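PDB 3BPV: transcriptional regulator from Methanobacterium thermoautotrophicum, which probably binds DNA as a winged-helix transcription factor of the MarR family, acting as a transcriptional repressor. Local coordinates for residues A[29-34]-A[61-66]; A[44-49]-A[85-90]; A[70-75]-A[90-95]. All blocks are in the same frame, centred on the assembly; numbering follows the deposited sequence.

Contact 1: A[29-34]-A[61-66]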
loop_
_atom_site.group_PDB
_atom_site.type_symbol
_atom_site.label_atom_id
_atom_site.label_comp_id
_atom_site.label_asym_id
_atom_site.label_seq_id
_atom_site.Cartn_x
_atom_site.Cartn_y
_atom_site.Cartn_z
ATOM N N ASP A 29 -7.958 5.743 0.217
ATOM C CA ASP A 29 -7.139 5.185 -0.845
ATOM C C ASP A 29 -7.556 3.749 -1.164
ATOM O O ASP A 29 -7.721 3.386 -2.326
ATOM C CB ASP A 29 -5.674 5.224 -0.405
ATOM C CG ASP A 29 -4.721 4.842 -1.501
ATOM O OD1 ASP A 29 -4.902 3.769 -2.111
ATOM O OD2 ASP A 29 -3.775 5.619 -1.739
ATOM N N ALA A 30 -7.724 2.929 -0.135
ATOM C CA ALA A 30 -8.103 1.535 -0.334
ATOM C C ALA A 30 -9.436 1.404 -1.067
ATOM O O ALA A 30 -9.592 0.547 -1.943
ATOM C CB ALA A 30 -8.164 0.814 1.009
ATOM N N GLN A 31 -10.411 2.236 -0.714
ATOM C CA GLN A 31 -11.712 2.179 -1.380
ATOM C C GLN A 31 -11.608 2.638 -2.829
ATOM O O GLN A 31 -12.234 2.053 -3.712
ATOM C CB GLN A 31 -12.735 3.055 -0.663
ATOM C CG GLN A 31 -13.159 2.576 0.702
ATOM C CD GLN A 31 -14.147 3.530 1.322
ATOM O OE1 GLN A 31 -15.303 3.585 0.920
ATOM N NE2 GLN A 31 -13.687 4.310 2.292
ATOM N N VAL A 32 -10.838 3.689 -3.077
ATOM C CA VAL A 32 -10.674 4.175 -4.437
ATOM C C VAL A 32 -10.048 3.091 -5.310
ATOM O O VAL A 32 -10.478 2.875 -6.443
ATOM C CB VAL A 32 -9.790 5.443 -4.476
ATOM C CG1 VAL A 32 -9.370 5.756 -5.911
ATOM C CG2 VAL A 32 -10.557 6.617 -3.899
ATOM N N ALA A 33 -9.040 2.402 -4.793
ATOM C CA ALA A 33 -8.382 1.353 -5.562
ATOM C C ALA A 33 -9.385 0.278 -5.950
ATOM O O ALA A 33 -9.417 -0.152 -7.104
ATOM C CB ALA A 33 -7.244 0.744 -4.749
ATOM N N CYS A 34 -10.201 -0.156 -4.992
ATOM C CA CYS A 34 -11.206 -1.178 -5.269
ATOM C C CYS A 34 -12.232 -0.667 -6.279
ATOM O O CYS A 34 -12.608 -1.374 -7.217
ATOM C CB CYS A 34 -11.931 -1.586 -3.985
ATOM S SG CYS A 34 -10.963 -2.660 -2.909
ATOM N N ALA A 61 -12.776 -7.145 2.718
ATOM C CA ALA A 61 -14.180 -7.222 3.102
ATOM C C ALA A 61 -14.674 -5.910 3.705
ATOM O O ALA A 61 -15.753 -5.430 3.359
ATOM C CB ALA A 61 -14.392 -8.367 4.090
ATOM N N ARG A 62 -13.888 -5.339 4.613
ATOM C CA ARG A 62 -14.265 -4.083 5.254
ATOM C C ARG A 62 -14.239 -2.934 4.253
ATOM O O ARG A 62 -15.094 -2.058 4.295
ATOM C CB ARG A 62 -13.333 -3.781 6.428
ATOM C CG ARG A 62 -13.416 -4.809 7.549
ATOM C CD ARG A 62 -12.772 -4.298 8.832
ATOM N NE ARG A 62 -13.572 -3.232 9.431
ATOM C CZ ARG A 62 -14.581 -3.431 10.273
ATOM N NH1 ARG A 62 -14.925 -4.659 10.641
ATOM N NH2 ARG A 62 -15.262 -2.394 10.737
ATOM N N THR A 63 -13.260 -2.933 3.357
ATOM C CA THR A 63 -13.166 -1.884 2.351
ATOM C C THR A 63 -14.381 -1.903 1.419
ATOM O O THR A 63 -14.976 -0.862 1.115
ATOM C CB THR A 63 -11.880 -2.059 1.522
ATOM O OG1 THR A 63 -10.748 -1.988 2.396
ATOM C CG2 THR A 63 -11.762 -0.987 0.457
ATOM N N LEU A 64 -14.755 -3.095 0.966
ATOM C CA LEU A 64 -15.896 -3.234 0.079
ATOM C C LEU A 64 -17.206 -2.906 0.798
ATOM O O LEU A 64 -18.114 -2.332 0.203
ATOM C CB LEU A 64 -15.935 -4.651 -0.495
ATOM C CG LEU A 64 -14.770 -4.987 -1.427
ATOM C CD1 LEU A 64 -14.833 -6.464 -1.782
ATOM C CD2 LEU A 64 -14.833 -4.125 -2.685
ATOM N N ARG A 65 -17.301 -3.252 2.079
ATOM C CA ARG A 65 -18.514 -2.954 2.832
ATOM C C ARG A 65 -18.720 -1.441 2.886
ATOM O O ARG A 65 -19.839 -0.951 2.738
ATOM C CB ARG A 65 -18.417 -3.536 4.246
ATOM C CG ARG A 65 -19.716 -3.461 5.035
ATOM C CD ARG A 65 -19.597 -4.189 6.367
ATOM N NE ARG A 65 -19.274 -5.602 6.185
ATOM C CZ ARG A 65 -19.193 -6.485 7.176
ATOM N NH1 ARG A 65 -19.414 -6.105 8.427
ATOM N NH2 ARG A 65 -18.894 -7.750 6.915
ATOM N N ARG A 66 -17.639 -0.696 3.090
ATOM C CA ARG A 66 -17.732 0.759 3.139
ATOM C C ARG A 66 -18.188 1.320 1.793
ATOM O O ARG A 66 -18.998 2.249 1.744
ATOM C CB ARG A 66 -16.380 1.359 3.539
ATOM C CG ARG A 66 -15.966 0.999 4.961
ATOM C CD ARG A 66 -14.606 1.555 5.317
ATOM N NE ARG A 66 -14.589 3.014 5.347
ATOM C CZ ARG A 66 -13.523 3.739 5.678
ATOM N NH1 ARG A 66 -12.389 3.138 6.008
ATOM N NH2 ARG A 66 -13.595 5.061 5.683
#
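Apolar packing carries most of this crossing of two helix pieces, whose axes come within 9.3 Å of each other at an angle of -79°. Thr63 sits at the centre of the crossing: its CG2, anti to the backbone N (OG1 at chi1 -60°), is pushed against the backbone of 29-34, 3.6 Å from Ala30 O and 3.7 Å from Gln31 CA. Gln31 crosses Thr63 obliquely, its CG against that methyl; Ala30 CB touches the same methyl, and Cys34 SG closes in at 3.8 Å from Thr63 CG2. The next residue, Leu64, points its CB away from 29-34, yet its CD2 swings back to meet Cys34 CB at 4.1 Å.

The polar groups meet without bonding to each other. Gln31 runs out extended and crosses the Arg66 chain at about a right angle, so that its amide N sits 3.2 Å above one face of the guanidinium, off toward the rim, with the two planes 43° apart. Gln31 NE2 is 3.4 Å from Arg66 NE, but both are donors; the amide gives its hydrogens to Asn26 O and Thr28 OG1 instead, which fixes its rotation. Thr63 OG1 is hydrogen-bonded to Thr59 O, one turn back.

This is helix 29-40 packed on helix 57-69, the recognition helix of the winged-helix fold by analogy with the family. Helix 46-53 extends the apolar part, with Leu49 touching both Cys34 and Leu64. Behind 29-34, Val32 packs on Ile18 of helix 3-21, and Asp29 makes a salt bridge to Lys4 of the second subunit.

Contact 2: A[44-49]-A[85-90]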
loop_
_atom_site.group_PDB
_atom_site.type_symbol
_atom_site.label_atom_id
_atom_site.label_comp_id
_atom_site.label_asym_id
_atom_site.label_seq_id
_atom_site.Cartn_x
_atom_site.Cartn_y
_atom_site.Cartn_z
ATOM N N ILE A 44 -16.552 -8.524 -11.729
ATOM C CA ILE A 44 -15.454 -9.247 -11.108
ATOM C C ILE A 44 -15.936 -9.817 -9.773
ATOM O O ILE A 44 -16.689 -9.168 -9.044
ATOM C CB ILE A 44 -14.232 -8.312 -10.878
ATOM C CG1 ILE A 44 -13.035 -9.128 -10.381
ATOM C CG2 ILE A 44 -14.585 -7.216 -9.878
ATOM C CD1 ILE A 44 -11.743 -8.329 -10.277
ATOM N N LYS A 45 -15.519 -11.043 -9.470
ATOM C CA LYS A 45 -15.897 -11.688 -8.215
ATOM C C LYS A 45 -15.093 -11.059 -7.083
ATOM O O LYS A 45 -13.945 -10.655 -7.280
ATOM C CB LYS A 45 -15.603 -13.193 -8.261
ATOM C CG LYS A 45 -16.699 -14.065 -8.868
ATOM C CD LYS A 45 -16.903 -13.803 -10.346
ATOM C CE LYS A 45 -17.890 -14.806 -10.925
ATOM N NZ LYS A 45 -18.182 -14.528 -12.353
ATOM N N GLN A 46 -15.695 -10.981 -5.902
ATOM C CA GLN A 46 -15.008 -10.409 -4.756
ATOM C C GLN A 46 -13.727 -11.175 -4.474
ATOM O O GLN A 46 -12.704 -10.569 -4.169
ATOM C CB GLN A 46 -15.899 -10.435 -3.513
ATOM C CG GLN A 46 -15.214 -9.888 -2.259
ATOM C CD GLN A 46 -16.172 -9.723 -1.096
ATOM O OE1 GLN A 46 -17.351 -9.429 -1.290
ATOM N NE2 GLN A 46 -15.664 -9.890 0.122
ATOM N N ASP A 47 -13.771 -12.501 -4.573
ATOM C CA ASP A 47 -12.572 -13.281 -4.307
ATOM C C ASP A 47 -11.504 -13.028 -5.364
ATOM O O ASP A 47 -10.315 -13.151 -5.080
ATOM C CB ASP A 47 -12.884 -14.784 -4.196
ATOM C CG ASP A 47 -13.481 -15.364 -5.461
ATOM O OD1 ASP A 47 -14.721 -15.357 -5.591
ATOM O OD2 ASP A 47 -12.707 -15.830 -6.319
ATOM N N GLU A 48 -11.918 -12.663 -6.578
ATOM C CA GLU A 48 -10.964 -12.377 -7.650
ATOM C C GLU A 48 -10.316 -11.018 -7.392
ATOM O O GLU A 48 -9.131 -10.818 -7.674
ATOM C CB GLU A 48 -11.666 -12.390 -9.015
ATOM C CG GLU A 48 -12.295 -13.735 -9.353
ATOM C CD GLU A 48 -13.013 -13.748 -10.688
ATOM O OE1 GLU A 48 -13.778 -12.800 -10.975
ATOM O OE2 GLU A 48 -12.820 -14.723 -11.445
ATOM N N LEU A 49 -11.095 -10.084 -6.856
ATOM C CA LEU A 49 -10.561 -8.769 -6.532
ATOM C C LEU A 49 -9.564 -8.944 -5.380
ATOM O O LEU A 49 -8.496 -8.334 -5.388
ATOM C CB LEU A 49 -11.686 -7.823 -6.112
ATOM C CG LEU A 49 -11.285 -6.360 -5.909
ATOM C CD1 LEU A 49 -10.917 -5.753 -7.255
ATOM C CD2 LEU A 49 -12.432 -5.577 -5.280
ATOM N N TYR A 85 -19.206 -13.821 -4.747
ATOM C CA TYR A 85 -20.004 -12.613 -4.922
ATOM C C TYR A 85 -19.535 -11.767 -6.099
ATOM O O TYR A 85 -18.334 -11.615 -6.331
ATOM C CB TYR A 85 -19.978 -11.793 -3.630
ATOM C CG TYR A 85 -20.716 -12.493 -2.519
ATOM C CD1 TYR A 85 -22.090 -12.323 -2.356
ATOM C CD2 TYR A 85 -20.064 -13.409 -1.696
ATOM C CE1 TYR A 85 -22.797 -13.053 -1.411
ATOM C CE2 TYR A 85 -20.764 -14.146 -0.746
ATOM C CZ TYR A 85 -22.130 -13.964 -0.612
ATOM O OH TYR A 85 -22.843 -14.707 0.300
ATOM N N ILE A 86 -20.499 -11.219 -6.835
ATOM C CA ILE A 86 -20.230 -10.395 -8.006
ATOM C C ILE A 86 -20.263 -8.920 -7.640
ATOM O O ILE A 86 -21.183 -8.461 -6.965
ATOM C CB ILE A 86 -21.286 -10.651 -9.108
ATOM C CG1 ILE A 86 -21.389 -12.152 -9.389
ATOM C CG2 ILE A 86 -20.925 -9.886 -10.367
ATOM C CD1 ILE A 86 -20.089 -12.798 -9.775
ATOM N N LEU A 87 -19.263 -8.177 -8.103
ATOM C CA LEU A 87 -19.186 -6.750 -7.810
ATOM C C LEU A 87 -19.368 -5.898 -9.051
ATOM O O LEU A 87 -18.912 -6.250 -10.131
ATOM C CB LEU A 87 -17.826 -6.406 -7.195
ATOM C CG LEU A 87 -17.385 -7.267 -6.013
ATOM C CD1 LEU A 87 -15.950 -6.941 -5.643
ATOM C CD2 LEU A 87 -18.321 -7.031 -4.841
ATOM N N GLU A 88 -20.036 -4.765 -8.880
ATOM C CA GLU A 88 -20.235 -3.833 -9.974
ATOM C C GLU A 88 -20.363 -2.432 -9.402
ATOM O O GLU A 88 -20.853 -2.245 -8.288
ATOM C CB GLU A 88 -21.496 -4.179 -10.767
ATOM C CG GLU A 88 -21.694 -3.299 -11.992
ATOM C CD GLU A 88 -22.933 -3.668 -12.780
ATOM O OE1 GLU A 88 -23.033 -4.833 -13.218
ATOM O OE2 GLU A 88 -23.806 -2.793 -12.958
ATOM N N VAL A 89 -19.897 -1.448 -10.158
ATOM C CA VAL A 89 -19.992 -0.070 -9.712
ATOM C C VAL A 89 -21.391 0.435 -10.039
ATOM O O VAL A 89 -21.924 0.159 -11.112
ATOM C CB VAL A 89 -18.960 0.820 -10.418
ATOM C CG1 VAL A 89 -19.061 2.239 -9.893
ATOM C CG2 VAL A 89 -17.567 0.268 -10.191
ATOM N N THR A 90 -21.989 1.151 -9.098
ATOM C CA THR A 90 -23.324 1.696 -9.295
ATOM C C THR A 90 -23.206 2.947 -10.154
ATOM O O THR A 90 -22.103 3.396 -10.464
ATOM C CB THR A 90 -23.956 2.107 -7.968
ATOM O OG1 THR A 90 -23.141 3.121 -7.367
ATOM C CG2 THR A 90 -24.073 0.911 -7.029
HETATM O O HOH W 1 -16.338 -13.905 -4.169
#
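The loop leading into helix 46-53 pairs with strand 84-89 through one beta bridge, Lys45 with Ile86, held by two nearly in-plane bonds: Leu87 N to Ile44 O at 2.9 Å and Gln46 N to Tyr85 O at 2.7 Å. Between them Lys45 CA adds a CH...O contact to Tyr85 O at 3.1 Å. Gln46 N belongs to the first turn of the helix, so the strand carbonyl satisfies an N-H that the helix itself leaves without a partner. Lys45 N, at the N-cap, is taken by Glu48 OE1 through its anti lone pair. A water ties the same end together, accepting from Asp47 N and Tyr85 N and donating to Asp47 OD1, which also pairs with Arg84.

Leu87 does the apolar work. Its CD1 lies against the first turn of the helix, 3.7 Å from Gln46 CA, and meets Leu49 CD2 at 3.8 Å, the two side chains crossing at about a right angle; Leu64 and Ile38 continue this core. On the outer side Lys45 bends at chi2 and runs beside Ile86, both pointing the same way. A short extended segment before helix 46-53, added to the edge of the wing hairpin, is characteristic of the winged-helix fold.

Contact 3: A[70-75]-A[90-95]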
loop_
_atom_site.group_PDB
_atom_site.type_symbol
_atom_site.label_atom_id
_atom_site.label_comp_id
_atom_site.label_asym_id
_atom_site.label_seq_id
_atom_site.Cartn_x
_atom_site.Cartn_y
_atom_site.Cartn_z
ATOM N N SER A 70 -21.819 3.271 1.196
ATOM C CA SER A 70 -21.865 4.594 0.585
ATOM C C SER A 70 -22.637 4.584 -0.735
ATOM O O SER A 70 -22.894 5.640 -1.317
ATOM C CB SER A 70 -20.448 5.114 0.356
ATOM O OG SER A 70 -19.769 5.285 1.589
ATOM N N GLY A 71 -22.996 3.391 -1.201
ATOM C CA GLY A 71 -23.747 3.261 -2.438
ATOM C C GLY A 71 -22.940 3.385 -3.720
ATOM O O GLY A 71 -23.496 3.693 -4.776
ATOM N N PHE A 72 -21.635 3.140 -3.648
ATOM C CA PHE A 72 -20.790 3.246 -4.835
ATOM C C PHE A 72 -20.639 1.936 -5.588
ATOM O O PHE A 72 -20.269 1.928 -6.758
ATOM C CB PHE A 72 -19.408 3.790 -4.467
ATOM C CG PHE A 72 -19.440 5.164 -3.866
ATOM C CD1 PHE A 72 -20.215 6.170 -4.438
ATOM C CD2 PHE A 72 -18.690 5.457 -2.733
ATOM C CE1 PHE A 72 -20.244 7.448 -3.885
ATOM C CE2 PHE A 72 -18.710 6.731 -2.176
ATOM C CZ PHE A 72 -19.488 7.727 -2.752
ATOM N N ILE A 73 -20.898 0.823 -4.916
ATOM C CA ILE A 73 -20.822 -0.471 -5.582
ATOM C C ILE A 73 -21.964 -1.341 -5.102
ATOM O O ILE A 73 -22.569 -1.077 -4.062
ATOM C CB ILE A 73 -19.495 -1.239 -5.301
ATOM C CG1 ILE A 73 -19.412 -1.644 -3.824
ATOM C CG2 ILE A 73 -18.308 -0.400 -5.726
ATOM C CD1 ILE A 73 -18.246 -2.575 -3.497
ATOM N N GLU A 74 -22.253 -2.380 -5.872
ATOM C CA GLU A 74 -23.303 -3.318 -5.530
ATOM C C GLU A 74 -22.675 -4.702 -5.513
ATOM O O GLU A 74 -21.756 -4.988 -6.282
ATOM C CB GLU A 74 -24.434 -3.259 -6.561
ATOM C CG GLU A 74 -24.006 -3.585 -7.981
ATOM C CD GLU A 74 -25.176 -3.630 -8.941
ATOM O OE1 GLU A 74 -26.084 -4.462 -8.729
ATOM O OE2 GLU A 74 -25.190 -2.836 -9.903
ATOM N N ARG A 75 -23.177 -5.555 -4.629
ATOM C CA ARG A 75 -22.672 -6.910 -4.485
ATOM C C ARG A 75 -23.831 -7.898 -4.564
ATOM O O ARG A 75 -24.830 -7.749 -3.861
ATOM C CB ARG A 75 -21.960 -7.044 -3.139
ATOM C CG ARG A 75 -21.458 -8.432 -2.814
ATOM C CD ARG A 75 -21.106 -8.518 -1.342
ATOM N NE ARG A 75 -20.573 -9.824 -0.973
ATOM C CZ ARG A 75 -20.402 -10.229 0.280
ATOM N NH1 ARG A 75 -20.725 -9.429 1.287
ATOM N NH2 ARG A 75 -19.904 -11.432 0.526
ATOM N N THR A 90 -21.989 1.151 -9.098
ATOM C CA THR A 90 -23.324 1.696 -9.295
ATOM C C THR A 90 -23.206 2.947 -10.154
ATOM O O THR A 90 -22.103 3.396 -10.464
ATOM C CB THR A 90 -23.956 2.107 -7.968
ATOM O OG1 THR A 90 -23.141 3.121 -7.367
ATOM C CG2 THR A 90 -24.073 0.911 -7.029
ATOM N N ARG A 91 -24.346 3.511 -10.538
ATOM C CA ARG A 91 -24.343 4.725 -11.343
ATOM C C ARG A 91 -23.673 5.824 -10.528
ATOM O O ARG A 91 -22.884 6.612 -11.051
ATOM C CB ARG A 91 -25.774 5.136 -11.686
ATOM C CG ARG A 91 -25.866 6.430 -12.472
ATOM C CD ARG A 91 -25.262 6.308 -13.866
ATOM N NE ARG A 91 -26.045 5.436 -14.740
ATOM C CZ ARG A 91 -25.956 4.109 -14.761
ATOM N NH1 ARG A 91 -25.111 3.479 -13.957
ATOM N NH2 ARG A 91 -26.721 3.407 -15.587
ATOM N N ARG A 92 -23.994 5.857 -9.238
ATOM C CA ARG A 92 -23.436 6.837 -8.315
ATOM C C ARG A 92 -21.915 6.705 -8.292
ATOM O O ARG A 92 -21.194 7.701 -8.305
ATOM C CB ARG A 92 -24.008 6.597 -6.916
ATOM C CG ARG A 92 -23.560 7.581 -5.843
ATOM C CD ARG A 92 -24.152 8.965 -6.062
ATOM N NE ARG A 92 -24.040 9.808 -4.871
ATOM C CZ ARG A 92 -22.895 10.241 -4.354
ATOM N NH1 ARG A 92 -21.742 9.919 -4.918
ATOM N NH2 ARG A 92 -22.904 10.997 -3.263
ATOM N N GLY A 93 -21.433 5.465 -8.261
ATOM C CA GLY A 93 -20.000 5.228 -8.247
ATOM C C GLY A 93 -19.305 5.671 -9.521
ATOM O O GLY A 93 -18.220 6.249 -9.476
ATOM N N GLU A 94 -19.920 5.401 -10.668
ATOM C CA GLU A 94 -19.331 5.787 -11.945
ATOM C C GLU A 94 -19.281 7.304 -12.093
ATOM O O GLU A 94 -18.396 7.846 -12.754
ATOM C CB GLU A 94 -20.142 5.200 -13.104
ATOM C CG GLU A 94 -20.335 3.700 -13.037
ATOM C CD GLU A 94 -21.064 3.158 -14.248
ATOM O OE1 GLU A 94 -22.202 3.606 -14.512
ATOM O OE2 GLU A 94 -20.500 2.285 -14.939
ATOM N N GLU A 95 -20.221 7.993 -11.460
ATOM C CA GLU A 95 -20.275 9.441 -11.568
ATOM C C GLU A 95 -19.237 10.195 -10.746
ATOM O O GLU A 95 -18.981 11.371 -11.006
ATOM C CB GLU A 95 -21.692 9.911 -11.245
ATOM C CG GLU A 95 -22.698 9.328 -12.234
ATOM C CD GLU A 95 -24.135 9.515 -11.824
ATOM O OE1 GLU A 95 -24.449 9.333 -10.632
ATOM O OE2 GLU A 95 -24.966 9.825 -12.705
#
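The hydrogen-bonded part of the contact gathers around Thr90. Its OG1 sits in the crowded position between backbone N and carbonyl carbon (chi1 61°), and from there works in both directions: it donates to Gly71 O at 2.7 Å, in the carbonyl plane and on a lone pair, and accepts from Gly93 N at 3.0 Å as the N-cap of helix 91-95. Thr90 N gives a straight bond (167°) to Phe72 O at 3.0 Å, although it approaches from well above that carbonyl plane. Thr90 CG2 packs over the chain between Gly71 and Ile73, 3.6 Å from Ile73 C. Gly93, with no side chain, brings its CA to 3.6 Å from Phe72 O, so the helix closes down on the chain.

In the winged-helix fold this is the root of the wing: helix 57-69 ends in a Schellman motif at Gly71, the chain turns through Phe72 into strand 73-78, and strand 84-89 returns to start the next helix beside that turn.

The Phe72 ring is buried among Leu67, Leu35 and Leu27, with Ser70 O over the centre of one face. At its rim exposed Arg92 still comes close: bent at chi2, it runs beside the ring and sets NH1 at the edge, in plane, 3.1 Å from Phe72 CE1, with guanidinium and ring tilted 59° apart. The fit loosens beyond it, where Arg91 and Glu94 turn away from 70-75, make no contact with it and pair with each other, Arg91 NH1 3.0 Å from Glu94 OE1.

Overall arrangement
The three contact centres lie about 12 Å from one another within the winged-helix part of the chain. Leu64 joins them: its CD1 is 3.5 Å from Gln46 CG and 4.0 Å from Leu87 CD1, bringing contact 1 against contact 2, while Leu64 O is 3.7 Å from Ile73 CD1 of contact 3. Contacts 2 and 3 share Thr90, and the hairpin links them through Glu88 O and Glu74 N, 2.8 Å apart. Contact 2 ties the wing to the start of helix 46-53, contact 3 ties its base to helix 91-95, and contact 1 packs helix 57-69 on helix 29-40. Helices 46-53 and 57-69 form the helix-turn-helix that, as in other MarR proteins, probably meets DNA.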